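Local coordinates for protein endo-beta-1,2-glucanase (Talaromyces funiculosus, PDB 6IMV) that catalyses the endo-type hydrolysis of beta-1,2-glucans as a fungal glycoside hydrolase, at residues V283-G288 / T332-V337; G298-S303 / F344-N349; P388-D393 / V440-G445; K394-A399 / F486-E491. All blocks are in the same frame, centred on the assembly; numbering follows the deposited sequence.

Contact 1: residues V283-G288 / T332-V337; sequences VDYHIG and TCNSVV
Asn334 ND2 donates to Tyr285 OH over 2.6 Å, a short and nearly straight bond (N-H...O angle 166°) that joins a β-strand to a helix. The phenol oxygen lies in the plane of the Asn334 amide, whereas the tyrosine ring stands almost perpendicular to that plane, 88° away, and receives the nitrogen at its edge, with Tyr285 CE1 3.3 Å from Asn334 ND2. Tyr285 has CG anti to the backbone N (chi1 178°), with its CB directed at the helix, and its ring reaches across to the Asn334 amide. Tyr285 OH also lies 3.4 Å from Val337 CG1, one turn further along the helix. A phenylalanine in place of Tyr285 would probably leave the Asn334 amide without this acceptor and its rotation less fixed. Beyond the ring, Ile287 adds an apolar layer: its CG2 approaches Val337 CG1 at 4.1 Å, and Val337 CG2 lies 3.9 Å from Ile287 O. The strand and the end of the helix run nearly parallel, their axes 9.9 Å apart. The strand belongs to a β-hairpin with strand 290-296, whose Val290 touches Tyr285 within the hairpin and Cys333 and Val337 of helix 318-337, and both strands thus lean on that helix.

Contact 2: residues G298-S303 / F344-N349; sequences GYWFSS and FASINN. With NAG (2-acetamido-2-deoxy-beta-D-glucopyranose), chain C; GLC (alpha-D-glucopyranose), chain D; BGC (beta-D-glucopyranose), chain I.
Ser302 and Ala345 bring the two backbones together, their CA atoms 4.1 Å apart, where a loop and the approach to strand 347-352 pass at a steep angle of 103°. The Ser302 hydroxyl is the pin of this crossing. With OG anti to the backbone N (chi1 165°), it accepts from Ser346 N at 2.9 Å and is hydrogen-bonded to His304 ND1 as well, so two groups grip one buried oxygen. A water donates to both Phe301 O and Phe344 O, bridging the segments beside a weak bond from Ser303 N to Phe344 O. The two other serine hydroxyls look elsewhere, Ser303 OG to Ser385 O and Ser346 OG to Ser363 O. On the loop side, Tyr299 CD2 sits 3.5 Å above the plane of the Trp300 ring, over its centre, while C6 of the alpha-glucose (GLC) lies 3.6 Å above the Tyr299 ring, toward its rim. An alanine at Tyr299 would probably deprive that sugar carbon of its aromatic floor and uncover one face of Trp300. Further along, Asn349 ND2 carries an N-linked NAG, and Asn348 ND2, part of the glucose pocket, donates to O4 of the beta-glucose (BGC) over 2.9 Å. With Glu250, Asp247 and His304 also hydrogen-bonded to the alpha-glucose, this tyrosine face and asparagine amide are characteristic of a carbohydrate-binding site, consistent with the substrate cleft of an endo-glucanase.

Contact 3: residues P388-D393 / V440-G445; sequences PTVLFD and VNAILG
Val390 holds CG1 anti to its backbone N (chi1 164°), and Leu391 sets CG beside its own N (chi1 -67°); the first torsion places Val390 CG1 directly, the second fixes the Leu391 CG from which CD2 branches, and both methyls meet Ala442 of the opposing helix. The alanine methyl is the shared apolar partner: Ala442 CB is 4.1 Å from Val390 CG1 and, likewise, 4.1 Å from Leu391 CD2. Its carbonyl is flanked by the same two branches, Ala442 O lying 3.6 Å from Leu391 CD2 and 3.8 Å from Val390 CG1. That oxygen is not left without a polar mate, because Gly445 N donates to it within the last turn. Ile443 points its CB away from the opposing helix, yet its CG1 lies 4.1 Å from Val390 CG1 and extends the patch by one residue. No hydrogen bond crosses; the contact is made by aliphatic carbons meeting one another and a carbonyl already in use. Ile443 also touches Ile34 and Leu38 of helix 30-41. Gly445, at positive phi (89°), closes helix 433-443 in a Schellman motif, and Asp393 is the N-cap of helix 394-405, its OD1 taking Val396 N. The contact packs helix 387-392 against helix 433-443 through an alanine, consistent with the helical-barrel architecture probably adopted by this largely helical glucanase.

Contact 4: residues K394-A399 / F486-E491; sequences KGVGMA and FCLPQE
Val396, in the first turn of helix 394-405, packs against an irregular, extended tail segment, so the contact is a helix face covered by a coil near the C terminus of this largely helical enzyme. The valine turns CG1 anti to its backbone N (chi1 170°), and that methyl meets Phe486 CB at 4.1 Å and Cys487 O at 3.8 Å. Its other methyl, CG2, lies 4.3 Å from Leu488 CD1. The carbonyl of Cys487 has a polar partner as well, hydrogen-bonded to Trp400 NE1 on the same helix. Three residues on, Ala399 offers the next touching point: its CB is 3.7 Å from Leu488 CD1, so one leucine methyl lies against Val396 and Ala399 together, one turn of helix apart. Ala399 O then meets Pro489 CG at 3.8 Å. On the tail side, Leu488 and Pro489 also touch Gln23 of helix 23-28, which places the coil between two helices, while the disulfide of Cys487 to Cys333 ties it to helix 318-337. Within the tail itself Gln490 NE2 folds back to donate to Leu488 O over 3.0 Å from above the carbonyl plane, 55° out of it.

Starting from the N-terminal side, residues 283-288 open contact 1; contact 2 opens at 298-303 before 332-337 closes contact 1, and 344-349 then closes contact 2, so the two cross. Contacts 3 and 4 cross each other in the same way later: 388-393 and 394-399 lie in consecutive helices and find their partners in the same order, at 440-445 and 486-491. The first pair thus ties the 282-296 hairpin and the loop after it to helix 318-337 and strand 347-352, the second ties two helices to helix 433-443 and the tail. Across the pairs, a probable hydrogen bond between Thr332 OG1 and Cys487 N joins contact 1 to contact 4, and Ser303 against Pro388 joins contact 2 to contact 3.

Contact 1: residues V283-G288 / T332-V337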
# COMPACT_ATOMS: atom_id res chain seq x y z
N VAL A 283 4.22 -19.57 12.65
CA VAL A 283 5.61 -19.83 12.96
C VAL A 283 6.02 -18.90 14.11
O VAL A 283 5.41 -17.85 14.33
CB VAL A 283 6.55 -19.63 11.75
CG1 VAL A 283 6.30 -20.67 10.68
CG2 VAL A 283 6.46 -18.22 11.16
N ASP A 284 7.09 -19.30 14.80
CA ASP A 284 7.60 -18.54 15.92
C ASP A 284 8.90 -17.85 15.49
O ASP A 284 9.86 -18.51 15.05
CB ASP A 284 7.79 -19.44 17.14
CG ASP A 284 6.52 -19.86 17.84
OD1 ASP A 284 5.41 -19.34 17.50
OD2 ASP A 284 6.63 -20.71 18.74
N TYR A 285 8.92 -16.53 15.63
CA TYR A 285 10.16 -15.76 15.55
C TYR A 285 10.95 -15.96 16.85
O TYR A 285 10.41 -15.77 17.93
CB TYR A 285 9.90 -14.27 15.38
CG TYR A 285 11.17 -13.46 15.33
CD1 TYR A 285 11.82 -13.20 14.13
CD2 TYR A 285 11.77 -13.00 16.49
CE1 TYR A 285 13.00 -12.48 14.09
CE2 TYR A 285 12.96 -12.30 16.47
CZ TYR A 285 13.58 -12.03 15.27
OH TYR A 285 14.74 -11.32 15.27
N HIS A 286 12.22 -16.32 16.72
CA HIS A 286 13.07 -16.50 17.90
C HIS A 286 14.53 -16.39 17.48
O HIS A 286 15.05 -17.28 16.83
CB HIS A 286 12.76 -17.84 18.60
CG HIS A 286 13.29 -17.92 20.00
ND1 HIS A 286 13.36 -19.12 20.69
CD2 HIS A 286 13.75 -16.97 20.85
CE1 HIS A 286 13.85 -18.91 21.90
NE2 HIS A 286 14.10 -17.60 22.02
N ILE A 287 15.13 -15.23 17.79
CA ILE A 287 16.54 -14.96 17.55
C ILE A 287 17.12 -14.29 18.79
O ILE A 287 16.53 -13.35 19.33
CB ILE A 287 16.75 -14.13 16.27
CG1 ILE A 287 16.34 -14.92 15.02
CG2 ILE A 287 18.19 -13.65 16.16
CD1 ILE A 287 16.47 -14.15 13.74
N GLY A 288 18.28 -14.78 19.23
CA GLY A 288 18.92 -14.33 20.47
C GLY A 288 17.93 -14.34 21.62
O GLY A 288 17.24 -15.34 21.83
N THR A 332 9.96 -4.95 14.92
CA THR A 332 10.76 -3.94 15.62
C THR A 332 11.95 -4.61 16.33
O THR A 332 13.08 -4.17 16.19
CB THR A 332 9.90 -3.10 16.58
OG1 THR A 332 9.27 -3.91 17.57
CG2 THR A 332 8.84 -2.29 15.86
N CYS A 333 11.68 -5.67 17.09
CA CYS A 333 12.72 -6.28 17.94
C CYS A 333 13.73 -7.05 17.09
O CYS A 333 14.90 -7.13 17.48
CB CYS A 333 12.10 -7.14 19.04
SG CYS A 333 11.10 -6.15 20.18
N ASN A 334 13.31 -7.57 15.93
CA ASN A 334 14.23 -8.23 14.98
C ASN A 334 15.34 -7.25 14.59
O ASN A 334 16.50 -7.65 14.48
CB ASN A 334 13.54 -8.76 13.72
CG ASN A 334 14.50 -9.22 12.64
OD1 ASN A 334 14.65 -8.56 11.61
ND2 ASN A 334 15.17 -10.34 12.85
N SER A 335 14.96 -5.99 14.35
CA SER A 335 15.92 -5.00 13.89
C SER A 335 16.90 -4.61 15.02
O SER A 335 18.09 -4.41 14.75
CB SER A 335 15.23 -3.81 13.29
OG SER A 335 14.90 -4.08 11.94
N VAL A 336 16.41 -4.54 16.26
CA VAL A 336 17.27 -4.29 17.42
C VAL A 336 18.27 -5.45 17.57
O VAL A 336 19.46 -5.23 17.62
CB VAL A 336 16.45 -4.08 18.71
CG1 VAL A 336 17.35 -4.02 19.95
CG2 VAL A 336 15.58 -2.83 18.63
N VAL A 337 17.78 -6.69 17.61
CA VAL A 337 18.67 -7.83 17.90
C VAL A 337 19.66 -8.04 16.74
O VAL A 337 20.78 -8.48 16.97
CB VAL A 337 17.87 -9.10 18.25
CG1 VAL A 337 17.19 -9.73 17.05
CG2 VAL A 337 18.74 -10.12 18.97

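Contact 2: residues G298-S303 / F344-N349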
# COMPACT_ATOMS: atom_id res chain seq x y z
N GLY A 298 5.31 -15.03 6.67
CA GLY A 298 5.28 -14.09 5.56
C GLY A 298 5.76 -14.72 4.26
O GLY A 298 6.20 -15.86 4.22
N TYR A 299 5.65 -13.95 3.17
CA TYR A 299 6.28 -14.35 1.93
C TYR A 299 7.78 -14.07 2.07
O TYR A 299 8.60 -15.00 2.08
CB TYR A 299 5.60 -13.69 0.73
CG TYR A 299 5.96 -14.34 -0.58
CD1 TYR A 299 5.57 -15.64 -0.87
CD2 TYR A 299 6.73 -13.67 -1.52
CE1 TYR A 299 5.92 -16.25 -2.06
CE2 TYR A 299 7.08 -14.27 -2.72
CZ TYR A 299 6.68 -15.56 -2.99
OH TYR A 299 7.03 -16.14 -4.17
N TRP A 300 8.12 -12.78 2.22
CA TRP A 300 9.44 -12.34 2.72
C TRP A 300 9.34 -11.83 4.16
O TRP A 300 10.37 -11.65 4.80
CB TRP A 300 10.03 -11.24 1.83
CG TRP A 300 10.19 -11.65 0.40
CD1 TRP A 300 11.11 -12.52 -0.10
CD2 TRP A 300 9.41 -11.20 -0.72
NE1 TRP A 300 10.93 -12.66 -1.45
CE2 TRP A 300 9.92 -11.84 -1.86
CE3 TRP A 300 8.34 -10.31 -0.86
CZ2 TRP A 300 9.40 -11.63 -3.13
CZ3 TRP A 300 7.81 -10.10 -2.12
CH2 TRP A 300 8.33 -10.76 -3.23
N PHE A 301 8.12 -11.57 4.63
CA PHE A 301 7.82 -10.75 5.81
C PHE A 301 8.27 -9.30 5.57
O PHE A 301 8.66 -8.59 6.50
CB PHE A 301 8.43 -11.33 7.09
CG PHE A 301 7.57 -11.15 8.32
CD1 PHE A 301 6.58 -12.07 8.63
CD2 PHE A 301 7.72 -10.03 9.14
CE1 PHE A 301 5.77 -11.90 9.74
CE2 PHE A 301 6.91 -9.87 10.25
CZ PHE A 301 5.94 -10.80 10.55
N SER A 302 8.20 -8.87 4.30
CA SER A 302 8.17 -7.47 3.93
C SER A 302 6.90 -6.84 4.50
O SER A 302 5.82 -7.46 4.44
CB SER A 302 8.21 -7.32 2.43
OG SER A 302 7.85 -6.00 2.04
N SER A 303 7.03 -5.60 5.01
CA SER A 303 5.90 -4.87 5.59
C SER A 303 4.73 -4.78 4.59
O SER A 303 3.58 -4.81 5.01
CB SER A 303 6.32 -3.50 6.06
OG SER A 303 7.30 -3.59 7.08
N PHE A 344 12.51 -3.48 7.13
CA PHE A 344 12.63 -3.98 5.76
C PHE A 344 11.27 -4.13 5.07
O PHE A 344 10.30 -4.62 5.65
CB PHE A 344 13.34 -5.33 5.77
CG PHE A 344 14.79 -5.27 6.18
CD1 PHE A 344 15.73 -4.69 5.35
CD2 PHE A 344 15.21 -5.80 7.39
CE1 PHE A 344 17.06 -4.64 5.72
CE2 PHE A 344 16.54 -5.75 7.76
CZ PHE A 344 17.47 -5.17 6.92
N ALA A 345 11.24 -3.74 3.79
CA ALA A 345 10.12 -3.97 2.89
C ALA A 345 10.62 -3.90 1.44
O ALA A 345 11.65 -3.27 1.15
CB ALA A 345 9.04 -2.94 3.16
N SER A 346 9.89 -4.56 0.54
CA SER A 346 10.15 -4.47 -0.89
C SER A 346 10.29 -2.99 -1.27
O SER A 346 9.45 -2.15 -0.90
CB SER A 346 9.06 -5.14 -1.69
OG SER A 346 8.83 -6.47 -1.25
N ILE A 347 11.35 -2.66 -2.02
CA ILE A 347 11.76 -1.26 -2.20
C ILE A 347 12.74 -1.15 -3.38
O ILE A 347 13.45 -2.11 -3.72
CB ILE A 347 12.40 -0.74 -0.89
CG1 ILE A 347 12.50 0.78 -0.86
CG2 ILE A 347 13.76 -1.38 -0.62
CD1 ILE A 347 11.17 1.48 -0.76
N ASN A 348 12.77 0.05 -3.98
CA ASN A 348 13.79 0.41 -4.96
C ASN A 348 15.15 0.47 -4.27
O ASN A 348 15.28 0.91 -3.12
CB ASN A 348 13.47 1.72 -5.67
CG ASN A 348 12.41 1.54 -6.73
OD1 ASN A 348 12.70 1.04 -7.82
ND2 ASN A 348 11.18 1.88 -6.41
N ASN A 349 16.17 0.03 -5.02
CA ASN A 349 17.56 0.04 -4.62
C ASN A 349 18.10 1.47 -4.75
O ASN A 349 17.40 2.37 -5.25
CB ASN A 349 18.35 -0.93 -5.49
CG ASN A 349 19.59 -1.51 -4.83
OD1 ASN A 349 20.01 -1.06 -3.76
ND2 ASN A 349 20.16 -2.52 -5.47
C1 NAG C . 21.34 -3.20 -5.00
C2 NAG C . 21.49 -4.49 -5.79
C3 NAG C . 22.67 -5.27 -5.23
C4 NAG C . 23.93 -4.43 -5.34
C5 NAG C . 23.72 -3.06 -4.73
C6 NAG C . 24.90 -2.14 -5.06
C7 NAG C . 19.28 -5.21 -6.59
C8 NAG C . 18.17 -6.21 -6.40
N2 NAG C . 20.28 -5.29 -5.72
O3 NAG C . 22.83 -6.49 -5.93
O4 NAG C . 24.96 -5.12 -4.61
O5 NAG C . 22.52 -2.43 -5.19
O6 NAG C . 24.71 -0.91 -4.37
O7 NAG C . 19.27 -4.39 -7.50
C1 GLC D . 3.99 -11.27 -5.59
C2 GLC D . 3.33 -9.93 -5.40
C3 GLC D . 3.62 -9.37 -4.02
C4 GLC D . 3.12 -10.35 -2.97
C5 GLC D . 3.79 -11.71 -3.20
C6 GLC D . 3.22 -12.78 -2.27
O1 GLC D . 5.42 -11.02 -5.59
O2 GLC D . 3.88 -9.03 -6.38
O3 GLC D . 2.98 -8.11 -3.82
O4 GLC D . 3.37 -9.83 -1.66
O5 GLC D . 3.59 -12.15 -4.55
O6 GLC D . 1.83 -12.97 -2.51
C2 BGC I . 8.60 -1.56 -10.04
C3 BGC I . 9.20 -0.17 -9.72
C4 BGC I . 8.32 0.63 -8.74
C5 BGC I . 7.92 -0.25 -7.55
C6 BGC I . 6.99 0.45 -6.56
C1 BGC I . 8.21 -2.28 -8.75
O1 BGC I . 7.61 -3.56 -8.98
O2 BGC I . 9.57 -2.34 -10.70
O3 BGC I . 9.39 0.58 -10.92
O4 BGC I . 8.99 1.82 -8.29
O5 BGC I . 7.30 -1.46 -8.02
O6 BGC I . 5.75 0.73 -7.21
O HOH W 1 9.67 -6.31 7.63

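Contact 3: residues P388-D393 / V440-G445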
# COMPACT_ATOMS: atom_id res chain seq x y z
N PRO A 388 2.84 -0.84 9.15
CA PRO A 388 2.05 -1.76 9.96
C PRO A 388 2.23 -1.51 11.47
O PRO A 388 1.31 -1.73 12.24
CB PRO A 388 2.57 -3.17 9.60
CG PRO A 388 3.45 -2.97 8.39
CD PRO A 388 3.93 -1.53 8.45
N THR A 389 3.42 -1.04 11.85
CA THR A 389 3.72 -0.68 13.23
C THR A 389 2.84 0.52 13.65
O THR A 389 2.30 0.54 14.75
CB THR A 389 5.21 -0.37 13.41
OG1 THR A 389 5.98 -1.30 12.66
CG2 THR A 389 5.63 -0.41 14.87
N VAL A 390 2.71 1.49 12.74
CA VAL A 390 1.97 2.72 12.99
C VAL A 390 0.52 2.40 13.39
O VAL A 390 -0.05 3.07 14.25
CB VAL A 390 2.03 3.67 11.78
CG1 VAL A 390 0.97 4.77 11.87
CG2 VAL A 390 3.42 4.28 11.63
N LEU A 391 -0.07 1.37 12.76
CA LEU A 391 -1.47 0.98 13.03
C LEU A 391 -1.66 0.57 14.49
O LEU A 391 -2.75 0.76 15.04
CB LEU A 391 -1.88 -0.14 12.07
CG LEU A 391 -1.97 0.26 10.60
CD1 LEU A 391 -2.27 -0.93 9.71
CD2 LEU A 391 -3.01 1.35 10.39
N PHE A 392 -0.61 0.01 15.13
CA PHE A 392 -0.67 -0.43 16.53
C PHE A 392 -0.13 0.62 17.51
O PHE A 392 -0.61 0.71 18.64
CB PHE A 392 0.07 -1.77 16.71
CG PHE A 392 -0.73 -2.93 16.18
CD1 PHE A 392 -1.79 -3.43 16.92
CD2 PHE A 392 -0.46 -3.48 14.94
CE1 PHE A 392 -2.56 -4.47 16.42
CE2 PHE A 392 -1.23 -4.52 14.45
CZ PHE A 392 -2.28 -5.01 15.19
N ASP A 393 0.90 1.36 17.10
CA ASP A 393 1.56 2.29 18.01
C ASP A 393 2.25 3.37 17.17
O ASP A 393 3.34 3.17 16.67
CB ASP A 393 2.52 1.53 18.92
CG ASP A 393 3.18 2.38 19.99
OD1 ASP A 393 3.38 3.60 19.75
OD2 ASP A 393 3.50 1.80 21.06
N VAL A 440 1.46 7.32 5.11
CA VAL A 440 0.43 8.34 5.28
C VAL A 440 -0.92 7.66 5.56
O VAL A 440 -1.61 8.02 6.52
CB VAL A 440 0.36 9.29 4.07
CG1 VAL A 440 -0.88 10.19 4.13
CG2 VAL A 440 1.63 10.11 3.94
N ASN A 441 -1.26 6.65 4.75
CA ASN A 441 -2.56 5.96 4.87
C ASN A 441 -2.65 5.24 6.22
O ASN A 441 -3.72 5.17 6.81
CB ASN A 441 -2.84 5.07 3.67
CG ASN A 441 -3.50 5.83 2.55
OD1 ASN A 441 -4.53 6.48 2.77
ND2 ASN A 441 -2.92 5.79 1.35
N ALA A 442 -1.52 4.73 6.73
CA ALA A 442 -1.49 4.12 8.07
C ALA A 442 -1.71 5.18 9.17
O ALA A 442 -2.43 4.94 10.13
CB ALA A 442 -0.20 3.36 8.25
N ILE A 443 -1.08 6.35 9.02
CA ILE A 443 -1.26 7.47 9.96
C ILE A 443 -2.75 7.86 10.03
O ILE A 443 -3.23 8.19 11.10
CB ILE A 443 -0.36 8.66 9.57
CG1 ILE A 443 1.10 8.39 9.92
CG2 ILE A 443 -0.87 9.97 10.18
CD1 ILE A 443 2.09 9.33 9.26
N LEU A 444 -3.46 7.79 8.90
CA LEU A 444 -4.90 8.17 8.81
C LEU A 444 -5.82 7.03 9.29
O LEU A 444 -7.04 7.18 9.29
CB LEU A 444 -5.22 8.55 7.37
CG LEU A 444 -4.52 9.80 6.86
CD1 LEU A 444 -4.79 10.00 5.38
CD2 LEU A 444 -4.96 11.03 7.65
N GLY A 445 -5.23 5.89 9.66
CA GLY A 445 -5.94 4.78 10.27
C GLY A 445 -6.48 3.78 9.25
O GLY A 445 -7.37 3.00 9.58

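Contact 4: residues K394-A399 / F486-E491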
# COMPACT_ATOMS: atom_id res chain seq x y z
N LYS A 394 1.60 4.53 17.03
CA LYS A 394 2.07 5.56 16.13
C LYS A 394 3.38 6.18 16.65
O LYS A 394 4.19 6.61 15.85
CB LYS A 394 0.95 6.54 15.79
CG LYS A 394 0.37 7.36 16.92
CD LYS A 394 -0.97 7.98 16.54
CE LYS A 394 -1.33 9.14 17.45
NZ LYS A 394 -2.68 9.67 17.12
N GLY A 395 3.59 6.18 17.98
CA GLY A 395 4.84 6.67 18.55
C GLY A 395 6.02 5.81 18.13
O GLY A 395 7.03 6.32 17.63
N VAL A 396 5.89 4.50 18.34
CA VAL A 396 6.94 3.56 18.01
C VAL A 396 7.16 3.60 16.49
O VAL A 396 8.30 3.72 16.04
CB VAL A 396 6.63 2.15 18.53
CG1 VAL A 396 7.60 1.12 17.97
CG2 VAL A 396 6.64 2.09 20.05
N GLY A 397 6.07 3.54 15.72
CA GLY A 397 6.11 3.67 14.26
C GLY A 397 6.93 4.86 13.82
O GLY A 397 7.86 4.74 13.01
N MET A 398 6.61 6.02 14.38
CA MET A 398 7.24 7.29 14.01
C MET A 398 8.68 7.38 14.54
O MET A 398 9.51 8.06 13.92
CB MET A 398 6.43 8.48 14.52
CG MET A 398 5.17 8.72 13.70
SD MET A 398 5.56 9.04 11.96
CE MET A 398 5.14 7.45 11.26
N ALA A 399 8.99 6.70 15.65
CA ALA A 399 10.37 6.63 16.14
C ALA A 399 11.25 5.92 15.09
O ALA A 399 12.36 6.39 14.77
CB ALA A 399 10.45 5.95 17.48
N PHE A 486 7.03 -3.82 22.04
CA PHE A 486 7.64 -3.28 20.84
C PHE A 486 9.01 -2.70 21.21
O PHE A 486 9.18 -2.13 22.28
CB PHE A 486 6.79 -2.18 20.20
CG PHE A 486 5.48 -2.60 19.57
CD1 PHE A 486 5.09 -3.92 19.47
CD2 PHE A 486 4.65 -1.63 19.03
CE1 PHE A 486 3.88 -4.25 18.90
CE2 PHE A 486 3.45 -1.96 18.42
CZ PHE A 486 3.05 -3.27 18.40
N CYS A 487 9.97 -2.84 20.29
CA CYS A 487 11.32 -2.34 20.49
C CYS A 487 11.47 -0.98 19.79
O CYS A 487 10.80 -0.72 18.78
CB CYS A 487 12.36 -3.34 19.99
SG CYS A 487 12.45 -4.84 21.01
N LEU A 488 12.33 -0.13 20.35
CA LEU A 488 12.68 1.16 19.79
C LEU A 488 14.04 1.04 19.11
O LEU A 488 14.84 0.17 19.48
CB LEU A 488 12.72 2.21 20.92
CG LEU A 488 11.38 2.82 21.35
CD1 LEU A 488 10.66 3.49 20.20
CD2 LEU A 488 10.48 1.79 22.00
N PRO A 489 14.35 1.89 18.11
CA PRO A 489 15.65 1.87 17.45
C PRO A 489 16.83 2.00 18.43
O PRO A 489 16.76 2.80 19.34
CB PRO A 489 15.67 3.09 16.52
CG PRO A 489 14.22 3.56 16.43
CD PRO A 489 13.47 2.95 17.60
N GLN A 490 17.88 1.20 18.22
CA GLN A 490 19.05 1.21 19.11
C GLN A 490 20.33 1.58 18.34
O GLN A 490 21.38 1.72 18.95
CB GLN A 490 19.23 -0.16 19.78
CG GLN A 490 18.02 -0.66 20.55
CD GLN A 490 17.70 0.21 21.73
OE1 GLN A 490 18.60 0.68 22.42
NE2 GLN A 490 16.42 0.44 21.97
N GLU A 491 20.25 1.70 17.01
CA GLU A 491 21.36 2.07 16.16
C GLU A 491 20.89 3.19 15.22
O GLU A 491 19.71 3.22 14.84
CB GLU A 491 21.83 0.87 15.33
CG GLU A 491 22.63 -0.17 16.10
CD GLU A 491 21.85 -1.16 16.95
OE1 GLU A 491 20.68 -1.48 16.61
OE2 GLU A 491 22.42 -1.63 17.95